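Long-range contacts in 3-hydroxyisobutyrate dehydrogenase (Salmonella typhimurium, PDB 3G0O), which probably oxidises L-threonate to 2-dehydro-L-erythronate, using NAD(+) in preference to NADP(+) as cosubstrate: residues R227-V231 with D285-I290; A89-G95 with L116-L121. All coordinates share one frame; numbering follows the deposited sequence.

Contact 1: R227-V231 with D285-I290; sequences RMQHV and DDSAVI
Arg-227 lays the edge of its guanidinium against the carboxylate of Asp-286 in a side-on, two-nitrogen salt bridge. Arg-227 NE donates to Asp-286 OD1 at 2.7 Å. Arg-227 NH2 reaches Asp-286 OD2 at 3.0 Å. Both oxygens use their syn lone pairs, and the two planes are only 6° apart. This double grip should fix the rotation of the guanidinium. Arg-227 NH2 also hydrogen-bonds a tartaric acid molecule, probably from the crystallisation liquor. Met-228, a selenomethionine, points its CB away, but bends at chi2 (-53°) and chi3 (93°) to bring Met-228 CE within 4.0 Å of Ser-287 CB. The setting is the mostly helical C-terminal part of the chain, of the kind found in 3-hydroxyisobutyrate dehydrogenases. Helix 222-232 meets here the 3-10 segment that follows helix 264-281. His-230 donates its ND1 N-H to Asp-285 OD2 at 2.8 Å, a His-carboxylate hydrogen bond. The acceptor is close to the ring plane, whereas the N-H meets OD2 from above the carboxylate plane. Asp-285 OD2 takes two further bonds, from Ser-287 OG and from Ser-287 N, the latter closing an Asx turn. Three donors thus hold this buried oxygen, while OD1 of Asp-285 accepts from Arg-239 N. Val-231 CG1 meets Ile-290 CD1 tip to tip at 4.0 Å. Val-231 CG2 lies 4.1 Å from Ser-287 CB.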
loop_
_atom_site.group_PDB
_atom_site.type_symbol
_atom_site.label_atom_id
_atom_site.label_comp_id
_atom_site.label_asym_id
_atom_site.label_seq_id
_atom_site.Cartn_x
_atom_site.Cartn_y
_atom_site.Cartn_z
ATOM N N ARG A 227 0.952 -5.276 9.090
ATOM C CA ARG A 227 1.561 -6.592 9.257
ATOM C C ARG A 227 3.063 -6.625 9.545
ATOM O O ARG A 227 3.528 -7.453 10.334
ATOM C CB ARG A 227 1.251 -7.444 8.019
ATOM C CG ARG A 227 -0.243 -7.545 7.693
ATOM C CD ARG A 227 -1.014 -8.108 8.864
ATOM N NE ARG A 227 -2.217 -8.822 8.441
ATOM C CZ ARG A 227 -3.440 -8.304 8.394
ATOM N NH1 ARG A 227 -3.657 -7.043 8.745
ATOM N NH2 ARG A 227 -4.451 -9.060 7.994
HETATM N N MSE A 228 3.832 -5.734 8.930
HETATM C CA MSE A 228 5.269 -5.777 9.165
HETATM C C MSE A 228 5.705 -5.355 10.568
HETATM O O MSE A 228 6.861 -5.542 10.944
HETATM C CB MSE A 228 6.019 -4.989 8.090
HETATM C CG MSE A 228 5.942 -5.629 6.698
HETATM SE SE MSE A 228 6.486 -7.513 6.599
HETATM C CE MSE A 228 4.744 -8.356 6.839
ATOM N N GLN A 229 4.787 -4.792 11.344
ATOM C CA GLN A 229 5.113 -4.421 12.715
ATOM C C GLN A 229 5.224 -5.747 13.474
ATOM O O GLN A 229 6.045 -5.900 14.376
ATOM C CB GLN A 229 4.006 -3.560 13.326
ATOM C CG GLN A 229 4.299 -3.120 14.756
ATOM C CD GLN A 229 5.548 -2.259 14.859
ATOM O OE1 GLN A 229 5.587 -1.138 14.350
ATOM N NE2 GLN A 229 6.579 -2.783 15.514
ATOM N N HIS A 230 4.391 -6.711 13.091
ATOM C CA HIS A 230 4.409 -8.026 13.719
ATOM C C HIS A 230 5.770 -8.666 13.462
ATOM O O HIS A 230 6.354 -9.294 14.349
ATOM C CB HIS A 230 3.307 -8.917 13.130
ATOM C CG HIS A 230 1.927 -8.356 13.275
ATOM N ND1 HIS A 230 0.832 -8.905 12.641
ATOM C CD2 HIS A 230 1.462 -7.294 13.976
ATOM C CE1 HIS A 230 -0.246 -8.203 12.943
ATOM N NE2 HIS A 230 0.111 -7.219 13.751
ATOM N N VAL A 231 6.271 -8.506 12.239
ATOM C CA VAL A 231 7.564 -9.066 11.865
ATOM C C VAL A 231 8.697 -8.414 12.642
ATOM O O VAL A 231 9.591 -9.098 13.136
ATOM C CB VAL A 231 7.844 -8.893 10.361
ATOM C CG1 VAL A 231 9.274 -9.307 10.040
ATOM C CG2 VAL A 231 6.860 -9.733 9.553
ATOM N N ASP A 285 -0.117 -15.880 12.355
ATOM C CA ASP A 285 -0.495 -14.605 11.749
ATOM C C ASP A 285 -0.136 -14.658 10.262
ATOM O O ASP A 285 0.880 -15.253 9.899
ATOM C CB ASP A 285 0.266 -13.466 12.425
ATOM C CG ASP A 285 -0.260 -12.107 12.034
ATOM O OD1 ASP A 285 -1.429 -11.807 12.366
ATOM O OD2 ASP A 285 0.491 -11.340 11.395
ATOM N N ASP A 286 -0.946 -14.042 9.399
ATOM C CA ASP A 286 -0.642 -14.095 7.974
ATOM C C ASP A 286 0.722 -13.502 7.622
ATOM O O ASP A 286 1.282 -13.806 6.568
ATOM C CB ASP A 286 -1.758 -13.453 7.117
ATOM C CG ASP A 286 -2.213 -12.102 7.631
ATOM O OD1 ASP A 286 -1.370 -11.321 8.112
ATOM O OD2 ASP A 286 -3.430 -11.816 7.530
ATOM N N SER A 287 1.279 -12.676 8.504
ATOM C CA SER A 287 2.587 -12.108 8.226
ATOM C C SER A 287 3.633 -13.225 8.232
ATOM O O SER A 287 4.748 -13.039 7.750
ATOM C CB SER A 287 2.957 -11.029 9.258
ATOM O OG SER A 287 3.044 -11.554 10.572
ATOM N N ALA A 288 3.255 -14.391 8.757
ATOM C CA ALA A 288 4.167 -15.535 8.816
ATOM C C ALA A 288 4.496 -16.073 7.426
ATOM O O ALA A 288 5.333 -16.968 7.283
ATOM C CB ALA A 288 3.578 -16.648 9.682
ATOM N N VAL A 289 3.842 -15.535 6.402
ATOM C CA VAL A 289 4.131 -15.965 5.039
ATOM C C VAL A 289 5.610 -15.661 4.762
ATOM O O VAL A 289 6.239 -16.280 3.900
ATOM C CB VAL A 289 3.245 -15.215 4.007
ATOM C CG1 VAL A 289 3.535 -13.718 4.049
ATOM C CG2 VAL A 289 3.488 -15.776 2.611
ATOM N N ILE A 290 6.166 -14.711 5.512
ATOM C CA ILE A 290 7.566 -14.336 5.353
ATOM C C ILE A 290 8.490 -15.519 5.676
ATOM O O ILE A 290 9.634 -15.570 5.227
ATOM C CB ILE A 290 7.932 -13.142 6.281
ATOM C CG1 ILE A 290 9.288 -12.565 5.868
ATOM C CG2 ILE A 290 7.990 -13.604 7.739
ATOM C CD1 ILE A 290 9.659 -11.273 6.588
#

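Contact 2: A89-G95 with L116-L121; sequences AHLMKPG and LTALNL
Leu-121 reaches into the bend of segment 89-95, toward Ala-89 and Met-92, with both methyl branches. Its CB stands to one side of the facing loop. CG lies anti to the carbonyl carbon (chi1 -57°), which carries the fork into that loop. Leu-121 CD1 comes 3.4 Å from Ala-89 O and also meets Met-92 CB. Leu-121 CD2 sits 3.4 Å from Lys-93 O and packs on the same Met-92 CB, at 3.8 Å. Ala-89 CB packs against two other leucines, at Leu-119 CD1 (3.7 Å) and Leu-116 CD2 (3.8 Å). Past this apolar patch the backbones join. Gly-95 N donates to Asn-120 O at 2.9 Å, almost straight (177°). A water links Met-92 O, at 2.7 Å, to Leu-119 O. Asn-120, with positive phi, is the C-prime residue of a Schellman motif: Leu-121 N returns to Leu-116 O, and Asn-120 N to Thr-117 O. The motif ends helix 106-117 and turns the chain into strand 122-129. The other segment leads from helix 75-82 into strand 97-100, the neighbour of 122-129 in the Rossmann-type sheet. Met-92 and Leu-116 both rest on Val-98 of strand 97-100.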
loop_
_atom_site.group_PDB
_atom_site.type_symbol
_atom_site.label_atom_id
_atom_site.label_comp_id
_atom_site.label_asym_id
_atom_site.label_seq_id
_atom_site.Cartn_x
_atom_site.Cartn_y
_atom_site.Cartn_z
ATOM N N ALA A 89 -32.481 -18.161 10.851
ATOM C CA ALA A 89 -33.271 -17.468 9.836
ATOM C C ALA A 89 -34.777 -17.659 10.026
ATOM O O ALA A 89 -35.536 -16.690 9.989
ATOM C CB ALA A 89 -32.856 -17.929 8.440
ATOM N N HIS A 90 -35.200 -18.902 10.249
ATOM C CA HIS A 90 -36.616 -19.220 10.428
ATOM C C HIS A 90 -37.256 -18.654 11.697
ATOM O O HIS A 90 -38.471 -18.712 11.856
ATOM C CB HIS A 90 -36.814 -20.739 10.400
ATOM C CG HIS A 90 -36.217 -21.446 11.577
ATOM N ND1 HIS A 90 -36.983 -21.990 12.586
ATOM C CD2 HIS A 90 -34.928 -21.669 11.922
ATOM C CE1 HIS A 90 -36.191 -22.517 13.502
ATOM N NE2 HIS A 90 -34.938 -22.335 13.124
ATOM N N LEU A 91 -36.447 -18.105 12.596
ATOM C CA LEU A 91 -36.973 -17.544 13.835
ATOM C C LEU A 91 -37.160 -16.041 13.721
ATOM O O LEU A 91 -37.849 -15.427 14.531
ATOM C CB LEU A 91 -36.014 -17.833 14.982
ATOM C CG LEU A 91 -35.720 -19.301 15.267
ATOM C CD1 LEU A 91 -34.690 -19.378 16.379
ATOM C CD2 LEU A 91 -37.001 -20.022 15.654
HETATM N N MSE A 92 -36.527 -15.455 12.711
HETATM C CA MSE A 92 -36.582 -14.019 12.485
HETATM C C MSE A 92 -37.941 -13.533 12.013
HETATM O O MSE A 92 -38.607 -14.183 11.206
HETATM C CB MSE A 92 -35.482 -13.621 11.496
HETATM C CG MSE A 92 -34.097 -13.826 12.096
HETATM SE SE MSE A 92 -32.627 -13.226 11.023
HETATM C CE MSE A 92 -32.828 -11.331 11.222
ATOM N N LYS A 93 -38.346 -12.376 12.518
ATOM C CA LYS A 93 -39.639 -11.819 12.163
ATOM C C LYS A 93 -39.649 -11.180 10.783
ATOM O O LYS A 93 -38.651 -10.619 10.335
ATOM C CB LYS A 93 -40.081 -10.792 13.216
ATOM C CG LYS A 93 -39.079 -9.675 13.448
ATOM C CD LYS A 93 -39.511 -8.727 14.559
ATOM C CE LYS A 93 -38.347 -7.859 14.992
ATOM N NZ LYS A 93 -38.793 -6.692 15.805
ATOM N N PRO A 94 -40.792 -11.264 10.087
ATOM C CA PRO A 94 -40.928 -10.686 8.748
ATOM C C PRO A 94 -40.467 -9.231 8.689
ATOM O O PRO A 94 -40.746 -8.440 9.592
ATOM C CB PRO A 94 -42.420 -10.827 8.471
ATOM C CG PRO A 94 -42.773 -12.084 9.197
ATOM C CD PRO A 94 -42.054 -11.895 10.513
ATOM N N GLY A 95 -39.757 -8.882 7.622
ATOM C CA GLY A 95 -39.285 -7.519 7.473
ATOM C C GLY A 95 -37.924 -7.241 8.088
ATOM O O GLY A 95 -37.326 -6.207 7.798
ATOM N N LEU A 116 -33.300 -16.265 2.120
ATOM C CA LEU A 116 -33.799 -15.330 3.123
ATOM C C LEU A 116 -35.025 -14.572 2.621
ATOM O O LEU A 116 -35.943 -14.289 3.386
ATOM C CB LEU A 116 -32.697 -14.336 3.521
ATOM C CG LEU A 116 -31.511 -14.903 4.310
ATOM C CD1 LEU A 116 -30.475 -13.820 4.544
ATOM C CD2 LEU A 116 -31.999 -15.464 5.638
ATOM N N THR A 117 -35.039 -14.243 1.333
ATOM C CA THR A 117 -36.168 -13.529 0.749
ATOM C C THR A 117 -37.430 -14.375 0.860
ATOM O O THR A 117 -38.519 -13.857 1.117
ATOM C CB THR A 117 -35.918 -13.206 -0.738
ATOM O OG1 THR A 117 -34.827 -12.285 -0.850
ATOM C CG2 THR A 117 -37.157 -12.591 -1.367
ATOM N N ALA A 118 -37.275 -15.681 0.665
ATOM C CA ALA A 118 -38.397 -16.605 0.748
ATOM C C ALA A 118 -39.027 -16.568 2.137
ATOM O O ALA A 118 -40.202 -16.891 2.300
ATOM C CB ALA A 118 -37.931 -18.014 0.423
ATOM N N LEU A 119 -38.242 -16.171 3.135
ATOM C CA LEU A 119 -38.729 -16.086 4.506
ATOM C C LEU A 119 -39.159 -14.663 4.820
ATOM O O LEU A 119 -39.312 -14.293 5.985
ATOM C CB LEU A 119 -37.631 -16.507 5.482
ATOM C CG LEU A 119 -37.042 -17.905 5.299
ATOM C CD1 LEU A 119 -35.902 -18.086 6.287
ATOM C CD2 LEU A 119 -38.114 -18.969 5.517
ATOM N N ASN A 120 -39.347 -13.866 3.775
ATOM C CA ASN A 120 -39.743 -12.474 3.939
ATOM C C ASN A 120 -38.729 -11.680 4.749
ATOM O O ASN A 120 -39.092 -10.802 5.537
ATOM C CB ASN A 120 -41.116 -12.375 4.602
ATOM C CG ASN A 120 -42.215 -12.061 3.609
ATOM O OD1 ASN A 120 -43.367 -11.879 3.989
ATOM N ND2 ASN A 120 -41.865 -12.007 2.329
ATOM N N LEU A 121 -37.454 -12.004 4.552
ATOM C CA LEU A 121 -36.361 -11.322 5.235
ATOM C C LEU A 121 -35.527 -10.576 4.191
ATOM O O LEU A 121 -35.446 -10.993 3.034
ATOM C CB LEU A 121 -35.482 -12.341 5.972
ATOM C CG LEU A 121 -36.208 -13.232 6.986
ATOM C CD1 LEU A 121 -35.256 -14.274 7.544
ATOM C CD2 LEU A 121 -36.786 -12.369 8.101
HETATM O O HOH W 1 -40.059 -14.107 8.927
#

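In the fold
Contacts 1 and 2 belong to different parts of the chain and do not touch. Their centres are 41 Å apart, on opposite sides of the chain's centre, and their nearest atoms are about 27 Å apart. Contact 2 closes before contact 1 opens. It lies in the NAD-binding, Rossmann-type part, away from the predicted active site. Contact 1 lies in the helical C-terminal part and is nearer to that site. The side chain of Arg-227 is about 10 Å from that of Lys-179, the predicted active-site residue. The Arg-227 side chain is also about 3 Å from a bound tartaric acid, so the Arg-227 end of contact 1 borders this probable crystallisation additive.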